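PDB 6B2Y: solute-binding periplasmic protein of iron/siderophore ABC transporter from Yersinia pestis, which probably binds a chelated transition metal such as iron in the periplasm and hands it to its ABC transporter for uptake. Local coordinates for residues A53-I58 with P130-F135; K215-I220 with K272-I277; D244-N249 with K348-E353. One frame throughout, in Å; residues are numbered along the deposited sequence.

Contact 1 comes first along the chain and joins strands 58-60 and 132-136, the central and next strands of a five-stranded parallel sheet. Its centre is about 42 Å from that of contact 2, which pairs strands 217-221 and 275-280 of a second, mixed sheet, and the two lie on opposite sides of the chain's centre. This separation fits the two-lobed build of periplasmic binding proteins. Contact 3, only about 10 Å from contact 2 between centres, ties the ends of helices 239-245 and 340-350 on one face of that second sheet. The segments of contacts 2 and 3 alternate in sequence, and Asn249 makes probable backbone hydrogen bonds to Pro216 and Val218.

Contact 1. Residues A53-I58 with P130-F135; sequences AKVERI and PDIAIF
Asp131 and the backbone of Glu56 and Arg57 supply the polar part of this contact. OD2 of Asp131 accepts two amides: Glu56 N at 2.8 Å in a nearly straight bond (170° at the hydrogen), aimed at the lone pair turned away from OD1, and Arg57 N at 3.0 Å, which arrives from above the carboxylate plane and is more bent. CG of Asp131 lies anti to its carbonyl carbon (chi1 -66°), which sets CG beside the amide of its own residue. That amide donates to Arg57 O at 2.8 Å, so Arg57 both gives to and receives from Asp131. The guanidinium of Arg57 is directed elsewhere: its NE is 6.0 Å from Asp131 OD1, and its NH2 bonds to Leu128 O.

Apolar contacts make up the rest, from Val55 in the loop to Ile58 in the strand. Ile58 and Ile132 form a parallel beta bridge and project from the same face, side by side. CG2 of Ile132 meets CG1 of Val55 at 3.8 Å, the two side chains crossing at about a right angle, and CG2 of Ile58 reaches CD1 of Ile134 at 3.8 Å. The bridge joins strands 58-60 and 132-136, neighbours in a parallel sheet. Gripped by two backbone N-H groups, the carboxylate holds the chain just before the bridge, and the two donors would probably favour its ionised form.

Contact 2. Residues K215-I220 with K272-I277; sequences KPSVFI and KPDIYI
From Val218 to Ile220, strand 217-220 runs parallel to strand 275-277, their axes 4.9 Å apart at closest and 19° from parallel, with Val218 opposite Ile275, Phe219 opposite Tyr276 and Ile220 opposite Ile277. Three backbone bonds hold them: Ile275 N to Ser217 O, the most bent of the set, Phe219 N to Ile275 O, and Ile277 N to Phe219 O.

At the leading end, Ser217 and Asp274 exchange bonds. Ser217 N donates to Asp274 OD2 at 3.0 Å from above the carboxylate plane. In return Asp274 N donates to Ser217 OG at 2.8 Å, the hydroxyl being placed between the backbone N and the carbonyl carbon (chi1 55°).

These are two inner strands of the mixed sheet in the C-terminal half of the protein. Helices 239-245 and 340-350 form a layer over the face bearing Val218, Ile220, Ile275 and Ile277, consistent with the alpha/beta lobes of periplasmic binding proteins. On that face CD1 of Ile275 lies beside the Pro216 ring, 3.7 Å from its CB, and CD1 of Ile277 touches Val218 CG1 at 4.0 Å. Ile220 CD1 presses on Ile277 CG2 at 3.5 Å, tighter than usual van der Waals contact. The other face carries Phe219 and Tyr276: Tyr276 CD1 sits at the edge of the Phe219 ring, 4.3 Å from CD2, while Pro273 CG packs against Phe219 CB at 4.0 Å.

Contact 3. Residues D244-N249 with K348-E353; sequences DQAGGN and KWFYPE
Phe350 and Tyr351 both carry CG anti to the carbonyl carbon and beside the backbone N, which starts the two rings toward Ala246, Gly247 and Gly248; their second torsions then turn the rings differently. In Phe350 chi2 is -9°, and the CD2-CE2 side of the ring meets the loop. In Tyr351 chi2 is -83°, and the CE2 side with the hydroxyl faces it.

CE2 of Phe350 touches Ala246 CB at 3.7 Å, while CD2 lies 3.3 Å from Ala246 O, which approaches the ring edge near its plane. The same oxygen is at the edge of the Tyr351 ring, 3.5 Å from CE2. Buried here, Ala246 O has no hydrogen-bond partner in the model; the weakly positive rims of two aromatic rings probably offset part of that cost. Tyr351 OH donates to the next carbonyl, Gly247 O, at 2.7 Å, with a C=O...O angle of 141°.

The loop owes its shape to a Schellman motif that ends helix 239-245. Gly247 N bonds to Asp244 O at 3.0 Å and Gly248 N to Ile243 O, and Gly247, the C-prime residue, has the positive phi that suits glycine. Tyr351 is likewise the residue at which helix 340-350 leaves helical geometry, so two helix ends meet here, above the same face of the mixed sheet, where Phe350 also packs on Ile275 and Ile277.

With no side chains on the two glycines, the rings sit close against the backbone: Phe350 CE2 is 3.8 Å from Gly248 CA, and Tyr351 CE2 is 4.1 Å from Gly247 CA. The Tyr351 side chain also touches Ile210, Lys215 and Pro216.

Contact 1. Residues A53-I58 with P130-F135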
# COMPACT_ATOMS: atom_id res chain seq x y z
N ALA A 53 0.05 23.67 -17.62
CA ALA A 53 -0.59 24.46 -16.58
C ALA A 53 -1.96 23.94 -16.21
O ALA A 53 -2.44 24.20 -15.10
CB ALA A 53 -0.69 25.92 -17.02
N LYS A 54 -2.61 23.21 -17.11
CA LYS A 54 -3.93 22.63 -16.87
C LYS A 54 -3.82 21.12 -17.02
O LYS A 54 -3.27 20.63 -18.01
CB LYS A 54 -4.96 23.18 -17.87
CG LYS A 54 -5.24 24.67 -17.74
CD LYS A 54 -6.65 24.99 -18.26
CE LYS A 54 -7.13 26.36 -17.79
NZ LYS A 54 -7.62 26.33 -16.39
N VAL A 55 -4.30 20.39 -16.02
CA VAL A 55 -4.28 18.93 -16.03
C VAL A 55 -5.69 18.45 -15.76
O VAL A 55 -6.23 18.65 -14.67
CB VAL A 55 -3.31 18.36 -14.99
CG1 VAL A 55 -3.50 16.85 -14.88
CG2 VAL A 55 -1.88 18.71 -15.36
N GLU A 56 -6.31 17.82 -16.76
CA GLU A 56 -7.63 17.24 -16.58
C GLU A 56 -7.75 15.80 -17.04
O GLU A 56 -8.80 15.19 -16.80
CB GLU A 56 -8.70 18.09 -17.29
CG GLU A 56 -8.75 19.56 -16.85
CD GLU A 56 -9.25 19.74 -15.42
OE1 GLU A 56 -10.08 18.92 -14.96
OE2 GLU A 56 -8.81 20.70 -14.76
N ARG A 57 -6.74 15.23 -17.70
CA ARG A 57 -6.78 13.86 -18.21
C ARG A 57 -5.54 13.11 -17.73
O ARG A 57 -4.47 13.22 -18.33
CB ARG A 57 -6.87 13.87 -19.74
CG ARG A 57 -8.03 14.71 -20.25
CD ARG A 57 -8.16 14.68 -21.77
NE ARG A 57 -8.45 13.34 -22.31
CZ ARG A 57 -9.65 12.76 -22.29
NH1 ARG A 57 -10.68 13.39 -21.75
NH2 ARG A 57 -9.81 11.55 -22.81
N ILE A 58 -5.70 12.33 -16.66
CA ILE A 58 -4.59 11.63 -16.00
C ILE A 58 -4.62 10.16 -16.36
O ILE A 58 -5.68 9.52 -16.29
CB ILE A 58 -4.67 11.78 -14.47
CG1 ILE A 58 -4.76 13.25 -14.05
CG2 ILE A 58 -3.48 11.07 -13.80
CD1 ILE A 58 -5.16 13.40 -12.59
N PRO A 130 -4.00 11.94 -23.07
CA PRO A 130 -3.62 12.20 -21.68
C PRO A 130 -2.77 13.45 -21.56
O PRO A 130 -1.94 13.75 -22.43
CB PRO A 130 -2.84 10.94 -21.29
CG PRO A 130 -2.21 10.50 -22.56
CD PRO A 130 -3.18 10.86 -23.67
N ASP A 131 -3.01 14.21 -20.47
CA ASP A 131 -2.20 15.37 -20.12
C ASP A 131 -0.94 14.96 -19.37
O ASP A 131 0.06 15.69 -19.38
CB ASP A 131 -2.99 16.34 -19.23
CG ASP A 131 -4.16 17.00 -19.94
OD1 ASP A 131 -4.07 17.23 -21.17
OD2 ASP A 131 -5.17 17.30 -19.26
N ILE A 132 -0.97 13.82 -18.69
CA ILE A 132 0.09 13.38 -17.80
C ILE A 132 -0.14 11.91 -17.49
O ILE A 132 -1.28 11.44 -17.50
CB ILE A 132 0.12 14.24 -16.52
CG1 ILE A 132 1.42 14.04 -15.74
CG2 ILE A 132 -1.10 13.95 -15.64
CD1 ILE A 132 1.68 15.13 -14.73
N ALA A 133 0.94 11.17 -17.22
CA ALA A 133 0.87 9.78 -16.78
C ALA A 133 1.75 9.60 -15.55
O ALA A 133 2.81 10.22 -15.44
CB ALA A 133 1.31 8.82 -17.90
N ILE A 134 1.31 8.75 -14.62
CA ILE A 134 2.03 8.54 -13.36
C ILE A 134 2.43 7.08 -13.28
O ILE A 134 1.61 6.19 -13.55
CB ILE A 134 1.16 8.94 -12.15
CG1 ILE A 134 0.60 10.36 -12.33
CG2 ILE A 134 1.96 8.83 -10.88
CD1 ILE A 134 -0.54 10.68 -11.38
N PHE A 135 3.69 6.83 -12.91
CA PHE A 135 4.19 5.48 -12.66
C PHE A 135 4.93 5.44 -11.33
O PHE A 135 5.27 6.47 -10.76
CB PHE A 135 5.14 4.99 -13.75
CG PHE A 135 4.48 4.77 -15.07
CD1 PHE A 135 4.20 5.84 -15.91
CD2 PHE A 135 4.17 3.49 -15.50
CE1 PHE A 135 3.61 5.64 -17.14
CE2 PHE A 135 3.59 3.29 -16.73
CZ PHE A 135 3.31 4.36 -17.54

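Contact 2. Residues K215-I220 with K272-I277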
# COMPACT_ATOMS: atom_id res chain seq x y z
N LYS A 215 13.43 -4.17 21.67
CA LYS A 215 12.53 -4.23 20.51
C LYS A 215 12.23 -5.68 20.13
O LYS A 215 13.15 -6.50 20.01
CB LYS A 215 13.14 -3.52 19.32
CG LYS A 215 13.27 -2.04 19.53
CD LYS A 215 13.84 -1.35 18.31
CE LYS A 215 13.90 0.16 18.56
NZ LYS A 215 14.36 0.87 17.32
N PRO A 216 10.96 -6.01 19.88
CA PRO A 216 10.63 -7.37 19.46
C PRO A 216 11.14 -7.65 18.05
O PRO A 216 11.12 -6.77 17.18
CB PRO A 216 9.10 -7.39 19.50
CG PRO A 216 8.73 -5.97 19.18
CD PRO A 216 9.79 -5.13 19.88
N SER A 217 11.61 -8.88 17.82
CA SER A 217 11.99 -9.28 16.48
C SER A 217 10.71 -9.60 15.71
O SER A 217 9.74 -10.10 16.27
CB SER A 217 12.94 -10.47 16.50
OG SER A 217 12.38 -11.56 17.22
N VAL A 218 10.71 -9.28 14.42
CA VAL A 218 9.50 -9.31 13.62
C VAL A 218 9.82 -9.94 12.27
O VAL A 218 10.82 -9.58 11.63
CB VAL A 218 8.92 -7.90 13.38
CG1 VAL A 218 7.62 -7.99 12.52
CG2 VAL A 218 8.65 -7.17 14.70
N PHE A 219 8.96 -10.84 11.82
CA PHE A 219 9.00 -11.32 10.45
C PHE A 219 7.66 -11.02 9.79
O PHE A 219 6.61 -11.38 10.34
CB PHE A 219 9.28 -12.82 10.35
CG PHE A 219 9.33 -13.32 8.94
CD1 PHE A 219 10.38 -12.96 8.11
CD2 PHE A 219 8.30 -14.10 8.42
CE1 PHE A 219 10.43 -13.39 6.79
CE2 PHE A 219 8.35 -14.53 7.10
CZ PHE A 219 9.41 -14.18 6.29
N ILE A 220 7.70 -10.37 8.63
CA ILE A 220 6.49 -10.14 7.83
C ILE A 220 6.54 -11.02 6.59
O ILE A 220 7.47 -10.94 5.79
CB ILE A 220 6.31 -8.65 7.47
CG1 ILE A 220 4.97 -8.47 6.73
CG2 ILE A 220 7.45 -8.14 6.62
CD1 ILE A 220 4.18 -7.29 7.19
N LYS A 272 13.44 -17.49 14.77
CA LYS A 272 12.54 -17.53 15.92
C LYS A 272 11.97 -16.15 16.27
O LYS A 272 12.12 -15.69 17.41
CB LYS A 272 13.25 -18.15 17.12
CG LYS A 272 14.10 -19.36 16.74
CD LYS A 272 14.67 -20.07 17.96
CE LYS A 272 16.14 -19.74 18.15
NZ LYS A 272 16.48 -19.62 19.59
N PRO A 273 11.30 -15.49 15.33
CA PRO A 273 10.86 -14.11 15.57
C PRO A 273 9.85 -14.02 16.70
O PRO A 273 8.99 -14.90 16.87
CB PRO A 273 10.24 -13.70 14.23
CG PRO A 273 9.83 -15.01 13.60
CD PRO A 273 10.88 -15.98 14.00
N ASP A 274 9.93 -12.92 17.45
CA ASP A 274 8.98 -12.69 18.53
C ASP A 274 7.56 -12.52 17.99
O ASP A 274 6.59 -12.97 18.63
CB ASP A 274 9.37 -11.46 19.33
CG ASP A 274 10.69 -11.63 20.05
OD1 ASP A 274 11.02 -12.77 20.44
OD2 ASP A 274 11.40 -10.60 20.23
N ILE A 275 7.42 -11.88 16.83
CA ILE A 275 6.13 -11.47 16.28
C ILE A 275 6.08 -11.90 14.82
O ILE A 275 7.07 -11.77 14.09
CB ILE A 275 5.93 -9.95 16.42
CG1 ILE A 275 5.78 -9.57 17.89
CG2 ILE A 275 4.74 -9.46 15.60
CD1 ILE A 275 5.73 -8.09 18.14
N TYR A 276 4.92 -12.42 14.39
CA TYR A 276 4.70 -12.85 13.02
C TYR A 276 3.56 -12.04 12.41
O TYR A 276 2.51 -11.88 13.04
CB TYR A 276 4.36 -14.35 12.94
CG TYR A 276 3.86 -14.78 11.57
CD1 TYR A 276 4.75 -15.15 10.58
CD2 TYR A 276 2.51 -14.79 11.27
CE1 TYR A 276 4.32 -15.53 9.32
CE2 TYR A 276 2.06 -15.16 10.01
CZ TYR A 276 2.96 -15.54 9.05
OH TYR A 276 2.53 -15.91 7.79
N ILE A 277 3.79 -11.51 11.21
CA ILE A 277 2.79 -10.74 10.47
C ILE A 277 2.64 -11.36 9.09
O ILE A 277 3.64 -11.63 8.42
CB ILE A 277 3.18 -9.26 10.33
CG1 ILE A 277 3.54 -8.65 11.68
CG2 ILE A 277 2.04 -8.46 9.70
CD1 ILE A 277 3.87 -7.16 11.59

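Contact 3. Residues D244-N249 with K348-E353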
# COMPACT_ATOMS: atom_id res chain seq x y z
N ASP A 244 10.38 -0.76 11.31
CA ASP A 244 11.35 0.15 11.93
C ASP A 244 10.64 1.27 12.68
O ASP A 244 10.92 1.51 13.86
CB ASP A 244 12.29 0.75 10.87
CG ASP A 244 13.18 -0.28 10.17
OD1 ASP A 244 13.19 -1.47 10.56
OD2 ASP A 244 13.87 0.10 9.20
N GLN A 245 9.74 1.99 12.01
CA GLN A 245 9.10 3.14 12.65
C GLN A 245 8.23 2.71 13.82
O GLN A 245 8.05 3.48 14.77
CB GLN A 245 8.24 3.91 11.64
CG GLN A 245 9.06 4.63 10.58
CD GLN A 245 8.17 5.34 9.56
OE1 GLN A 245 7.94 6.54 9.66
NE2 GLN A 245 7.68 4.60 8.57
N ALA A 246 7.68 1.50 13.77
CA ALA A 246 6.84 1.01 14.85
C ALA A 246 7.66 0.42 15.98
O ALA A 246 7.09 -0.14 16.91
CB ALA A 246 5.84 -0.03 14.32
N GLY A 247 8.99 0.52 15.90
CA GLY A 247 9.82 0.06 16.99
C GLY A 247 10.09 -1.43 17.03
O GLY A 247 10.45 -1.95 18.10
N GLY A 248 9.92 -2.13 15.92
CA GLY A 248 10.29 -3.52 15.83
C GLY A 248 11.65 -3.72 15.19
O GLY A 248 12.24 -2.80 14.62
N ASN A 249 12.12 -4.96 15.26
CA ASN A 249 13.39 -5.36 14.66
C ASN A 249 13.08 -6.37 13.55
O ASN A 249 12.83 -7.55 13.83
CB ASN A 249 14.32 -5.93 15.74
CG ASN A 249 15.50 -6.68 15.16
OD1 ASN A 249 15.98 -6.37 14.06
ND2 ASN A 249 16.00 -7.67 15.90
N LYS A 348 0.88 -0.59 17.65
CA LYS A 348 -0.07 -1.00 18.68
C LYS A 348 0.06 -2.49 18.98
O LYS A 348 -0.13 -2.91 20.13
CB LYS A 348 -1.49 -0.64 18.25
CG LYS A 348 -2.52 -0.64 19.37
CD LYS A 348 -3.90 -0.33 18.85
CE LYS A 348 -4.96 -0.50 19.93
NZ LYS A 348 -4.93 0.61 20.92
N TRP A 349 0.33 -3.32 17.96
CA TRP A 349 0.59 -4.73 18.21
C TRP A 349 1.89 -4.93 19.00
O TRP A 349 1.93 -5.75 19.92
CB TRP A 349 0.68 -5.51 16.91
CG TRP A 349 -0.57 -5.54 16.11
CD1 TRP A 349 -1.85 -5.42 16.57
CD2 TRP A 349 -0.67 -5.72 14.69
NE1 TRP A 349 -2.74 -5.51 15.52
CE2 TRP A 349 -2.04 -5.70 14.36
CE3 TRP A 349 0.27 -5.89 13.67
CZ2 TRP A 349 -2.49 -5.84 13.05
CZ3 TRP A 349 -0.18 -6.04 12.37
CH2 TRP A 349 -1.55 -6.01 12.07
N PHE A 350 2.95 -4.18 18.64
CA PHE A 350 4.25 -4.41 19.25
C PHE A 350 4.27 -3.97 20.70
O PHE A 350 4.94 -4.58 21.54
CB PHE A 350 5.36 -3.65 18.50
CG PHE A 350 5.54 -4.05 17.04
CD1 PHE A 350 4.88 -5.15 16.49
CD2 PHE A 350 6.38 -3.30 16.22
CE1 PHE A 350 5.05 -5.48 15.16
CE2 PHE A 350 6.57 -3.64 14.89
CZ PHE A 350 5.89 -4.73 14.35
N TYR A 351 3.59 -2.87 21.01
CA TYR A 351 3.60 -2.27 22.35
C TYR A 351 2.16 -1.95 22.74
O TYR A 351 1.76 -0.78 22.75
CB TYR A 351 4.49 -1.03 22.38
CG TYR A 351 5.90 -1.30 21.92
CD1 TYR A 351 6.86 -1.82 22.78
CD2 TYR A 351 6.30 -1.02 20.61
CE1 TYR A 351 8.14 -2.07 22.37
CE2 TYR A 351 7.60 -1.26 20.18
CZ TYR A 351 8.52 -1.77 21.07
OH TYR A 351 9.82 -2.03 20.68
N PRO A 352 1.37 -2.98 23.07
CA PRO A 352 -0.06 -2.74 23.35
C PRO A 352 -0.29 -1.77 24.50
O PRO A 352 -1.17 -0.90 24.42
CB PRO A 352 -0.59 -4.14 23.69
CG PRO A 352 0.44 -5.10 23.22
CD PRO A 352 1.75 -4.38 23.26
N GLU A 353 0.49 -1.90 25.57
CA GLU A 353 0.33 -1.04 26.74
C GLU A 353 0.57 0.43 26.39
O GLU A 353 -0.25 1.30 26.70
CB GLU A 353 1.29 -1.50 27.84
CG GLU A 353 1.46 -0.51 28.98
CD GLU A 353 1.28 -1.16 30.34
OE1 GLU A 353 0.81 -0.46 31.27
OE2 GLU A 353 1.60 -2.36 30.48